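Local structure of 1-deoxy-D-xylulose 5-phosphate reductoisomerase (Moraxella catarrhalis, 4ZQG) at residues D99-I105 with K122-N128; S8-A14 with Y33-T39; A366-T372 with I401-K405. The protein catalyses the NAD(P)H-dependent, metal-assisted conversion of 1-deoxy-D-xylulose 5-phosphate to 2-C-methyl-D-erythritol 4-phosphate in the MEP pathway of isoprenoid synthesis, and is inhibited by fosmidomycin. One frame throughout, in Å; residues are numbered along the deposited sequence.

Contact 1: D99-I105 with K122-N128. With NAD (nicotinamide-adenine-dinucleotide), chain C.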
loop_
_atom_site.group_PDB
_atom_site.type_symbol
_atom_site.label_atom_id
_atom_site.label_comp_id
_atom_site.label_asym_id
_atom_site.label_seq_id
_atom_site.Cartn_x
_atom_site.Cartn_y
_atom_site.Cartn_z
ATOM N N ASP A 99 25.617 8.803 13.978
ATOM C CA ASP A 99 24.201 9.159 13.879
ATOM C C ASP A 99 23.330 7.907 13.825
ATOM O O ASP A 99 22.328 7.823 14.514
ATOM C CB ASP A 99 23.896 9.982 12.613
ATOM C CG ASP A 99 24.572 11.348 12.594
ATOM O OD1 ASP A 99 24.931 11.799 11.495
ATOM O OD2 ASP A 99 24.754 11.984 13.648
ATOM N N THR A 100 23.684 6.946 12.990
ATOM C CA THR A 100 22.773 5.873 12.659
ATOM C C THR A 100 23.397 4.518 12.829
ATOM O O THR A 100 24.500 4.325 12.434
ATOM C CB THR A 100 22.235 6.048 11.230
ATOM O OG1 THR A 100 21.538 7.299 11.163
ATOM C CG2 THR A 100 21.232 4.925 10.853
ATOM N N VAL A 101 22.682 3.578 13.440
ATOM C CA VAL A 101 23.204 2.254 13.642
ATOM C C VAL A 101 22.323 1.309 12.900
ATOM O O VAL A 101 21.107 1.329 13.066
ATOM C CB VAL A 101 23.190 1.828 15.097
ATOM C CG1 VAL A 101 23.646 0.392 15.210
ATOM C CG2 VAL A 101 24.104 2.709 15.920
ATOM N N VAL A 102 22.951 0.466 12.100
ATOM C CA VAL A 102 22.300 -0.598 11.409
ATOM C C VAL A 102 22.580 -1.847 12.257
ATOM O O VAL A 102 23.692 -2.302 12.356
ATOM C CB VAL A 102 22.912 -0.685 10.015
ATOM C CG1 VAL A 102 22.404 -1.888 9.222
ATOM C CG2 VAL A 102 22.677 0.634 9.296
ATOM N N ALA A 103 21.548 -2.388 12.886
ATOM C CA ALA A 103 21.699 -3.480 13.804
ATOM C C ALA A 103 21.563 -4.774 13.061
ATOM O O ALA A 103 20.472 -5.263 12.947
ATOM C CB ALA A 103 20.608 -3.390 14.853
ATOM N N ALA A 104 22.647 -5.342 12.546
ATOM C CA ALA A 104 22.531 -6.583 11.740
ATOM C C ALA A 104 23.323 -7.741 12.259
ATOM O O ALA A 104 23.657 -8.612 11.484
ATOM C CB ALA A 104 22.892 -6.344 10.277
ATOM N N ILE A 105 23.602 -7.753 13.560
ATOM C CA ILE A 105 24.198 -8.912 14.196
ATOM C C ILE A 105 23.117 -9.936 14.307
ATOM O O ILE A 105 22.077 -9.607 14.749
ATOM C CB ILE A 105 24.629 -8.649 15.656
ATOM C CG1 ILE A 105 25.651 -7.493 15.813
ATOM C CG2 ILE A 105 25.201 -9.921 16.270
ATOM C CD1 ILE A 105 26.549 -7.292 14.645
ATOM N N LYS A 122 19.967 6.710 19.376
ATOM C CA LYS A 122 20.394 6.763 17.993
ATOM C C LYS A 122 19.228 6.495 17.069
ATOM O O LYS A 122 18.185 6.031 17.492
ATOM C CB LYS A 122 21.505 5.739 17.690
ATOM C CG LYS A 122 22.798 5.881 18.465
ATOM C CD LYS A 122 23.545 7.114 18.055
ATOM C CE LYS A 122 24.741 7.283 18.962
ATOM N NZ LYS A 122 25.214 8.698 18.936
ATOM N N ARG A 123 19.429 6.775 15.792
ATOM C CA ARG A 123 18.565 6.251 14.771
ATOM C C ARG A 123 19.012 4.848 14.519
ATOM O O ARG A 123 20.163 4.641 14.211
ATOM C CB ARG A 123 18.686 7.095 13.522
ATOM C CG ARG A 123 17.895 6.599 12.337
ATOM C CD ARG A 123 17.700 7.785 11.407
ATOM N NE ARG A 123 17.493 7.339 10.044
ATOM C CZ ARG A 123 16.635 7.886 9.191
ATOM N NH1 ARG A 123 15.876 8.928 9.549
ATOM N NH2 ARG A 123 16.514 7.372 7.967
ATOM N N ILE A 124 18.127 3.882 14.691
ATOM C CA ILE A 124 18.487 2.480 14.603
ATOM C C ILE A 124 17.707 1.820 13.473
ATOM O O ILE A 124 16.492 1.859 13.476
ATOM C CB ILE A 124 18.104 1.742 15.902
ATOM C CG1 ILE A 124 18.651 2.458 17.134
ATOM C CG2 ILE A 124 18.518 0.287 15.853
ATOM C CD1 ILE A 124 18.418 1.705 18.414
ATOM N N LEU A 125 18.410 1.153 12.569
ATOM C CA LEU A 125 17.819 0.417 11.497
ATOM C C LEU A 125 17.910 -1.057 11.841
ATOM O O LEU A 125 18.981 -1.656 11.790
ATOM C CB LEU A 125 18.584 0.678 10.195
ATOM C CG LEU A 125 18.282 1.943 9.399
ATOM C CD1 LEU A 125 18.146 3.163 10.276
ATOM C CD2 LEU A 125 19.353 2.204 8.374
ATOM N N LEU A 126 16.768 -1.669 12.136
ATOM C CA LEU A 126 16.764 -2.954 12.788
ATOM C C LEU A 126 16.562 -4.085 11.837
ATOM O O LEU A 126 15.548 -4.217 11.226
ATOM C CB LEU A 126 15.690 -2.967 13.857
ATOM C CG LEU A 126 15.819 -4.114 14.836
ATOM C CD1 LEU A 126 17.059 -3.963 15.667
ATOM C CD2 LEU A 126 14.607 -4.121 15.724
ATOM N N ALA A 127 17.560 -4.927 11.714
ATOM C CA ALA A 127 17.413 -6.143 10.943
ATOM C C ALA A 127 17.250 -7.218 11.961
ATOM O O ALA A 127 16.351 -8.043 11.914
ATOM C CB ALA A 127 18.654 -6.397 10.098
ATOM N N ASN A 128 18.177 -7.182 12.882
ATOM C CA ASN A 128 18.286 -8.097 14.001
ATOM C C ASN A 128 17.003 -8.204 14.842
ATOM O O ASN A 128 16.802 -7.456 15.823
ATOM C CB ASN A 128 19.445 -7.585 14.842
ATOM C CG ASN A 128 19.618 -8.340 16.086
ATOM O OD1 ASN A 128 19.866 -7.748 17.132
ATOM N ND2 ASN A 128 19.498 -9.660 16.006
HETATM P PA NAD C . 24.489 -13.366 8.597
HETATM O O1A NAD C . 24.598 -14.679 9.293
HETATM O O2A NAD C . 24.626 -13.263 7.092
HETATM O O5B NAD C . 25.426 -12.240 9.281
HETATM C C5B NAD C . 25.440 -11.957 10.671
HETATM C C4B NAD C . 26.420 -10.817 10.993
HETATM O O4B NAD C . 26.519 -10.736 12.427
HETATM C C3B NAD C . 27.835 -11.042 10.444
HETATM O O3B NAD C . 28.446 -9.822 10.016
HETATM C C2B NAD C . 28.583 -11.611 11.639
HETATM O O2B NAD C . 29.943 -11.187 11.710
HETATM C C1B NAD C . 27.832 -11.088 12.859
HETATM N N9A NAD C . 27.810 -12.096 13.961
HETATM C C8A NAD C . 27.457 -13.389 13.839
HETATM N N7A NAD C . 27.556 -14.039 15.023
HETATM C C5A NAD C . 27.984 -13.163 15.931
HETATM C C6A NAD C . 28.297 -13.255 17.375
HETATM N N6A NAD C . 28.143 -14.440 18.047
HETATM N N1A NAD C . 28.730 -12.113 17.949
HETATM C C2A NAD C . 28.898 -10.951 17.252
HETATM N N3A NAD C . 28.641 -10.797 15.933
HETATM C C4A NAD C . 28.176 -11.872 15.236
HETATM O O3 NAD C . 23.053 -12.772 9.046
HETATM P PN NAD C . 21.904 -12.073 8.157
HETATM O O1N NAD C . 21.250 -13.205 7.394
HETATM O O2N NAD C . 22.488 -10.828 7.534
HETATM O O5D NAD C . 20.950 -11.652 9.379
HETATM C C5D NAD C . 21.189 -10.472 10.150
HETATM C C4D NAD C . 19.948 -10.120 10.972
HETATM O O4D NAD C . 18.945 -9.482 10.176
HETATM C C3D NAD C . 19.314 -11.374 11.547
HETATM O O3D NAD C . 18.799 -11.033 12.830
HETATM C C2D NAD C . 18.225 -11.732 10.560
HETATM O O2D NAD C . 17.200 -12.525 11.177
HETATM C C1D NAD C . 17.791 -10.343 10.078
HETATM N N1N NAD C . 17.262 -10.364 8.706
HETATM C C2N NAD C . 18.037 -10.752 7.662
HETATM C C3N NAD C . 17.516 -10.803 6.353
HETATM C C7N NAD C . 18.349 -11.203 5.161
HETATM O O7N NAD C . 17.952 -10.956 4.036
HETATM N N7N NAD C . 19.524 -11.807 5.335
HETATM C C4N NAD C . 16.193 -10.441 6.151
HETATM C C5N NAD C . 15.448 -10.038 7.231
HETATM C C6N NAD C . 15.984 -10.005 8.506
HETATM O O HOH W 1 22.422 -6.138 15.676
#
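Backbone hydrogen bonds join this parallel strand pair, whose axes approach to 4.6 Å at 19°. Val101 N donates to Arg123 O (2.8 Å), Leu125 N to Val101 O (2.7 Å) and Ala103 N to Leu125 O (2.9 Å); a weak bond from Arg123 N to Asp99 O (3.3 Å) precedes them. At the other end Ala103 O accepts from both Ala127 N (3.2 Å) and Asn128 N (3.0 Å). Apolar contacts lie on both faces: Val102 CG2 meets Leu125 CD2 at 3.8 Å, and Ala103 CB meets Leu126 CD1 at 3.7 Å on the face where Ala103 touches Thr114 of helix 111-120. Water 1 accepts from Ile105 N (2.9 Å) and donates weakly to Asn128 OD1 (3.4 Å), whose stronger partner is Ser131. Ala127 CB is 3.1 Å from NAD O4D and Ile105 CA 3.4 Å from NAD O4B. Main-chain bonding thus fixes the strands, while the loops that follow present Ala127, Asn128 and backbone atoms of Ile105 to the riboses, consistent with a close cofactor fit.

Contact 2: S8-A14 with Y33-T39. With NAD (nicotinamide-adenine-dinucleotide), chain C.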
loop_
_atom_site.group_PDB
_atom_site.type_symbol
_atom_site.label_atom_id
_atom_site.label_comp_id
_atom_site.label_asym_id
_atom_site.label_seq_id
_atom_site.Cartn_x
_atom_site.Cartn_y
_atom_site.Cartn_z
ATOM N N SER A 8 26.427 9.981 9.629
ATOM C CA SER A 8 27.389 9.034 10.108
ATOM C C SER A 8 26.745 7.677 10.380
ATOM O O SER A 8 25.766 7.612 11.084
ATOM C CB SER A 8 27.968 9.602 11.379
ATOM O OG SER A 8 28.910 8.728 11.945
ATOM N N LEU A 9 27.301 6.603 9.824
ATOM C CA LEU A 9 26.779 5.242 9.996
ATOM C C LEU A 9 27.692 4.295 10.764
ATOM O O LEU A 9 28.860 4.220 10.480
ATOM C CB LEU A 9 26.614 4.600 8.633
ATOM C CG LEU A 9 25.273 4.666 7.958
ATOM C CD1 LEU A 9 24.613 6.036 8.109
ATOM C CD2 LEU A 9 25.464 4.304 6.503
ATOM N N ALA A 10 27.129 3.526 11.691
ATOM C CA ALA A 10 27.791 2.345 12.223
ATOM C C ALA A 10 27.024 1.167 11.711
ATOM O O ALA A 10 25.818 1.108 11.907
ATOM C CB ALA A 10 27.761 2.348 13.734
ATOM N N ILE A 11 27.702 0.231 11.066
ATOM C CA ILE A 11 27.052 -0.987 10.576
ATOM C C ILE A 11 27.506 -2.198 11.376
ATOM O O ILE A 11 28.575 -2.744 11.162
ATOM C CB ILE A 11 27.319 -1.208 9.092
ATOM C CG1 ILE A 11 26.838 0.008 8.307
ATOM C CG2 ILE A 11 26.629 -2.470 8.629
ATOM C CD1 ILE A 11 27.236 -0.032 6.859
ATOM N N LEU A 12 26.678 -2.595 12.329
ATOM C CA LEU A 12 27.005 -3.694 13.176
ATOM C C LEU A 12 26.594 -4.927 12.432
ATOM O O LEU A 12 25.426 -5.110 12.153
ATOM C CB LEU A 12 26.251 -3.577 14.490
ATOM C CG LEU A 12 26.527 -2.375 15.373
ATOM C CD1 LEU A 12 26.306 -2.777 16.820
ATOM C CD2 LEU A 12 27.953 -1.925 15.288
ATOM N N GLY A 13 27.541 -5.792 12.118
ATOM C CA GLY A 13 27.243 -7.011 11.347
ATOM C C GLY A 13 27.451 -6.753 9.870
ATOM O O GLY A 13 26.763 -7.312 9.046
ATOM N N ALA A 14 28.461 -5.945 9.544
ATOM C CA ALA A 14 28.738 -5.485 8.162
ATOM C C ALA A 14 29.156 -6.527 7.154
ATOM O O ALA A 14 29.145 -6.236 5.971
ATOM C CB ALA A 14 29.790 -4.382 8.171
ATOM N N TYR A 33 26.302 9.453 2.848
ATOM C CA TYR A 33 26.535 8.684 4.044
ATOM C C TYR A 33 28.025 8.611 4.284
ATOM O O TYR A 33 28.777 8.528 3.347
ATOM C CB TYR A 33 25.963 7.279 3.840
ATOM C CG TYR A 33 24.476 7.323 3.546
ATOM C CD1 TYR A 33 23.589 7.736 4.532
ATOM C CD2 TYR A 33 23.967 6.988 2.299
ATOM C CE1 TYR A 33 22.229 7.812 4.302
ATOM C CE2 TYR A 33 22.598 7.071 2.045
ATOM C CZ TYR A 33 21.726 7.484 3.063
ATOM O OH TYR A 33 20.359 7.602 2.885
ATOM N N ARG A 34 28.433 8.662 5.543
ATOM C CA ARG A 34 29.813 8.492 5.971
ATOM C C ARG A 34 29.871 7.228 6.829
ATOM O O ARG A 34 29.124 7.120 7.789
ATOM C CB ARG A 34 30.261 9.723 6.810
ATOM C CG ARG A 34 31.608 9.558 7.510
ATOM C CD ARG A 34 32.122 10.807 8.239
ATOM N NE ARG A 34 31.622 10.901 9.613
ATOM C CZ ARG A 34 32.050 10.169 10.640
ATOM N NH1 ARG A 34 33.009 9.249 10.486
ATOM N NH2 ARG A 34 31.498 10.356 11.834
ATOM N N ILE A 35 30.765 6.294 6.526
ATOM C CA ILE A 35 30.922 5.109 7.369
ATOM C C ILE A 35 31.826 5.399 8.556
ATOM O O ILE A 35 32.979 5.611 8.408
ATOM C CB ILE A 35 31.554 3.938 6.632
ATOM C CG1 ILE A 35 30.837 3.626 5.322
ATOM C CG2 ILE A 35 31.587 2.731 7.537
ATOM C CD1 ILE A 35 29.355 3.554 5.409
ATOM N N HIS A 36 31.296 5.396 9.753
ATOM C CA HIS A 36 32.104 5.603 10.914
ATOM C C HIS A 36 32.588 4.279 11.462
ATOM O O HIS A 36 33.675 4.227 12.006
ATOM C CB HIS A 36 31.285 6.329 11.944
ATOM C CG HIS A 36 31.988 6.539 13.234
ATOM N ND1 HIS A 36 32.811 7.619 13.460
ATOM C CD2 HIS A 36 31.967 5.823 14.382
ATOM C CE1 HIS A 36 33.281 7.548 14.692
ATOM N NE2 HIS A 36 32.760 6.485 15.280
ATOM N N ALA A 37 31.813 3.201 11.336
ATOM C CA ALA A 37 32.252 1.922 11.878
ATOM C C ALA A 37 31.649 0.736 11.185
ATOM O O ALA A 37 30.621 0.844 10.608
ATOM C CB ALA A 37 31.962 1.844 13.353
ATOM N N LEU A 38 32.345 -0.397 11.234
ATOM C CA LEU A 38 31.913 -1.652 10.608
ATOM C C LEU A 38 32.331 -2.752 11.552
ATOM O O LEU A 38 33.341 -2.609 12.181
ATOM C CB LEU A 38 32.634 -1.874 9.281
ATOM C CG LEU A 38 32.500 -0.796 8.222
ATOM C CD1 LEU A 38 33.450 -1.082 7.082
ATOM C CD2 LEU A 38 31.094 -0.769 7.677
ATOM N N THR A 39 31.563 -3.820 11.678
ATOM C CA THR A 39 31.912 -4.891 12.577
ATOM C C THR A 39 31.676 -6.221 11.955
ATOM O O THR A 39 30.779 -6.369 11.137
ATOM C CB THR A 39 31.078 -4.893 13.862
ATOM O OG1 THR A 39 29.840 -5.617 13.689
ATOM C CG2 THR A 39 30.852 -3.463 14.384
HETATM P PA NAD C . 24.489 -13.366 8.597
HETATM O O1A NAD C . 24.598 -14.679 9.293
HETATM O O2A NAD C . 24.626 -13.263 7.092
HETATM O O5B NAD C . 25.426 -12.240 9.281
HETATM C C5B NAD C . 25.440 -11.957 10.671
HETATM C C4B NAD C . 26.420 -10.817 10.993
HETATM O O4B NAD C . 26.519 -10.736 12.427
HETATM C C3B NAD C . 27.835 -11.042 10.444
HETATM O O3B NAD C . 28.446 -9.822 10.016
HETATM C C2B NAD C . 28.583 -11.611 11.639
HETATM O O2B NAD C . 29.943 -11.187 11.710
HETATM C C1B NAD C . 27.832 -11.088 12.859
HETATM N N9A NAD C . 27.810 -12.096 13.961
HETATM C C8A NAD C . 27.457 -13.389 13.839
HETATM N N7A NAD C . 27.556 -14.039 15.023
HETATM C C5A NAD C . 27.984 -13.163 15.931
HETATM C C6A NAD C . 28.297 -13.255 17.375
HETATM N N6A NAD C . 28.143 -14.440 18.047
HETATM N N1A NAD C . 28.730 -12.113 17.949
HETATM C C2A NAD C . 28.898 -10.951 17.252
HETATM N N3A NAD C . 28.641 -10.797 15.933
HETATM C C4A NAD C . 28.176 -11.872 15.236
HETATM O O3 NAD C . 23.053 -12.772 9.046
HETATM P PN NAD C . 21.904 -12.073 8.157
HETATM O O1N NAD C . 21.250 -13.205 7.394
HETATM O O2N NAD C . 22.488 -10.828 7.534
HETATM O O5D NAD C . 20.950 -11.652 9.379
HETATM C C5D NAD C . 21.189 -10.472 10.150
HETATM C C4D NAD C . 19.948 -10.120 10.972
HETATM O O4D NAD C . 18.945 -9.482 10.176
HETATM C C3D NAD C . 19.314 -11.374 11.547
HETATM O O3D NAD C . 18.799 -11.033 12.830
HETATM C C2D NAD C . 18.225 -11.732 10.560
HETATM O O2D NAD C . 17.200 -12.525 11.177
HETATM C C1D NAD C . 17.791 -10.343 10.078
HETATM N N1N NAD C . 17.262 -10.364 8.706
HETATM C C2N NAD C . 18.037 -10.752 7.662
HETATM C C3N NAD C . 17.516 -10.803 6.353
HETATM C C7N NAD C . 18.349 -11.203 5.161
HETATM O O7N NAD C . 17.952 -10.956 4.036
HETATM N N7N NAD C . 19.524 -11.807 5.335
HETATM C C4N NAD C . 16.193 -10.441 6.151
HETATM C C5N NAD C . 15.448 -10.038 7.231
HETATM C C6N NAD C . 15.984 -10.005 8.506
#
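Two short bonds join the loop after strand 8-12 to the end of its neighbour: Gly13 N donates to Thr39 OG1 and Ala14 N to Thr39 O, each at 2.8 Å. Equally short are Leu9 N to Arg34 O and His36 N to Leu9 O, both 2.8 Å. His36 is the extra residue of a beta bulge, so Leu9 O accepts from Ala37 N (3.2 Å) as well, and the parallel register shifts by one: Leu9 pairs with Ile35, but Ala10 with Ala37. Ile11 N to Ala37 O (3.0 Å) resumes the pattern, and Thr39 N to Ile11 O (3.2 Å) is weak.

Around this backbone, Leu9 CD2 packs on Ile35 CD1 (4.1 Å) and Ile11 CD1 on Leu38 CD2 (4.0 Å), on the face covered by helices 17-26 and 44-54. Ala10 CB and Ala37 CB, 4.2 Å apart, face helix 85-93 instead. A type II turn from Ile11 to Ala14 places Gly13 at phi 93°, where a CB would clash with the preceding carbonyl and lie 3.4 Å from NAD C4B; Gly13 O is 3.2 Å from NAD O3B. Strand, glycine-bearing turn, helix 17-26 and second parallel strand form the opening beta-alpha-beta unit of a Rossmann dinucleotide-binding fold.

Contact 3: A366-T372 with I401-K405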
loop_
_atom_site.group_PDB
_atom_site.type_symbol
_atom_site.label_atom_id
_atom_site.label_comp_id
_atom_site.label_asym_id
_atom_site.label_seq_id
_atom_site.Cartn_x
_atom_site.Cartn_y
_atom_site.Cartn_z
ATOM N N ALA A 366 9.037 -28.534 23.965
ATOM C CA ALA A 366 9.494 -29.177 25.184
ATOM C C ALA A 366 10.071 -28.120 26.088
ATOM O O ALA A 366 9.830 -28.123 27.291
ATOM C CB ALA A 366 10.510 -30.269 24.891
ATOM N N CYS A 367 10.788 -27.184 25.490
ATOM C CA CYS A 367 11.280 -26.027 26.228
ATOM C C CYS A 367 10.193 -25.024 26.719
ATOM O O CYS A 367 10.302 -24.482 27.826
ATOM C CB CYS A 367 12.322 -25.296 25.394
ATOM S SG CYS A 367 13.895 -26.174 25.365
ATOM N N LEU A 368 9.164 -24.758 25.919
ATOM C CA LEU A 368 8.153 -23.831 26.368
ATOM C C LEU A 368 7.422 -24.445 27.556
ATOM O O LEU A 368 7.170 -23.743 28.540
ATOM C CB LEU A 368 7.182 -23.454 25.252
ATOM C CG LEU A 368 7.720 -22.433 24.260
ATOM C CD1 LEU A 368 7.029 -22.569 22.925
ATOM C CD2 LEU A 368 7.597 -21.021 24.799
ATOM N N ASP A 369 7.137 -25.751 27.461
ATOM C CA ASP A 369 6.375 -26.470 28.476
ATOM C C ASP A 369 7.196 -27.036 29.632
ATOM O O ASP A 369 6.649 -27.675 30.513
ATOM C CB ASP A 369 5.550 -27.589 27.829
ATOM C CG ASP A 369 4.433 -27.054 26.934
ATOM O OD1 ASP A 369 3.852 -27.866 26.186
ATOM O OD2 ASP A 369 4.141 -25.827 26.966
ATOM N N ASP A 370 8.502 -26.784 29.644
ATOM C CA ASP A 370 9.370 -27.231 30.733
ATOM C C ASP A 370 9.207 -26.432 32.028
ATOM O O ASP A 370 9.312 -25.202 32.015
ATOM C CB ASP A 370 10.817 -27.117 30.290
ATOM C CG ASP A 370 11.779 -27.606 31.330
ATOM O OD1 ASP A 370 12.519 -28.565 31.021
ATOM O OD2 ASP A 370 11.796 -27.036 32.444
ATOM N N LYS A 371 9.032 -27.140 33.150
ATOM C CA LYS A 371 8.718 -26.483 34.423
ATOM C C LYS A 371 9.847 -25.568 34.904
ATOM O O LYS A 371 9.593 -24.511 35.486
ATOM C CB LYS A 371 8.344 -27.504 35.497
ATOM C CG LYS A 371 7.029 -28.222 35.217
ATOM N N THR A 372 11.083 -25.946 34.621
ATOM C CA THR A 372 12.240 -25.136 35.029
ATOM C C THR A 372 12.365 -23.848 34.221
ATOM O O THR A 372 12.814 -22.818 34.726
ATOM C CB THR A 372 13.530 -25.973 34.959
ATOM O OG1 THR A 372 13.295 -27.178 35.686
ATOM C CG2 THR A 372 14.713 -25.251 35.575
ATOM N N ILE A 401 19.176 -26.125 28.829
ATOM C CA ILE A 401 18.063 -27.075 28.897
ATOM C C ILE A 401 17.691 -27.575 27.527
ATOM O O ILE A 401 17.398 -28.764 27.343
ATOM C CB ILE A 401 16.847 -26.461 29.601
ATOM C CG1 ILE A 401 17.194 -26.194 31.046
ATOM C CG2 ILE A 401 15.671 -27.407 29.554
ATOM C CD1 ILE A 401 16.071 -25.654 31.867
ATOM N N ALA A 402 17.704 -26.658 26.570
ATOM C CA ALA A 402 17.500 -27.028 25.191
ATOM C C ALA A 402 18.587 -28.009 24.738
ATOM O O ALA A 402 18.281 -29.026 24.138
ATOM C CB ALA A 402 17.493 -25.774 24.316
ATOM N N THR A 403 19.853 -27.705 25.028
ATOM C CA THR A 403 20.929 -28.663 24.746
ATOM C C THR A 403 20.612 -30.016 25.350
ATOM O O THR A 403 20.760 -31.033 24.688
ATOM C CB THR A 403 22.285 -28.220 25.291
ATOM O OG1 THR A 403 22.631 -26.943 24.765
ATOM C CG2 THR A 403 23.363 -29.201 24.885
ATOM N N ALA A 404 20.156 -30.022 26.602
ATOM C CA ALA A 404 19.784 -31.267 27.276
ATOM C C ALA A 404 18.642 -31.969 26.592
ATOM O O ALA A 404 18.656 -33.172 26.468
ATOM C CB ALA A 404 19.427 -31.015 28.733
ATOM N N LYS A 405 17.626 -31.213 26.176
ATOM C CA LYS A 405 16.476 -31.793 25.501
ATOM C C LYS A 405 16.912 -32.481 24.226
ATOM O O LYS A 405 16.376 -33.533 23.855
ATOM C CB LYS A 405 15.470 -30.714 25.107
ATOM C CG LYS A 405 14.783 -29.957 26.240
ATOM C CD LYS A 405 14.274 -30.829 27.376
ATOM C CE LYS A 405 13.462 -29.983 28.359
ATOM N NZ LYS A 405 12.529 -30.812 29.169
#
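Cys367 lays its sulfur against the backbone and methyl of Ala402, with SG 3.7 Å from Ala402 CA and 3.8 Å from Ala402 CB. Their CA atoms are 6.4 Å apart, the closest CA pair of the two segments, consistent with the small side chain of Ala402. The same sulfur also lies 4.0 Å from Lys405 CG, so the aliphatic part of the lysine continues the apolar patch by one helical turn.

The polar centre is a salt bridge: Lys405 NZ donates to Asp370 OD1 at 2.9 Å. To reach it, the lysine chain extends from its helix past Ala366, whose O lies 4.2 Å from Lys405 CE. Asp370 does double work. It stands at the N-cap of helix 371-374, and its OD2 accepts from Thr372 N at 2.5 Å, a weak bond with an angle of 129°, and from Ile373 N. One carboxylate therefore caps a short helix with OD2 while OD1 ties that cap to the neighbouring helix.

Beside the bridge, Ile401 CG2 touches Asp370 OD1 at 3.7 Å and Ile401 CD1 meets Thr372 CG2 at 4.0 Å. The interface is modest, burying 281 Å² over both sides.

Asp370 precedes helix 371-374, which follows helix 359-368 closely in the chain, and both rest beside the long C-terminal helix 387-409. Helix 333-351 packs against both segments, with Ala342 against Cys367 and Ile345 against Ala402, while Ile373 packs on both Cys367 and Ile401; the whole belongs to an all-helical corner of the C-terminal region.

How the contacts relate
From the N terminus, contact 2 closes first, bringing strand 33-39 beside strand 7-12 across helix 17-26. Contact 1 follows, closing a later beta-alpha-beta loop across helix 111-120. The two are in series, neither nested nor crossed, yet they touch in space: strands 7-12 and 100-103 are sheet neighbours, Thr100 O lies 2.8 Å from Ala10 N, a probable hydrogen bond, and both contacts touch the same NAD. Contact 3 closes last, joining helices 359-368 and 371-374 to helix 387-409. Its centre is about 32 Å from that of contact 1 and 38 Å from that of contact 2, on the opposite side of the chain's centre.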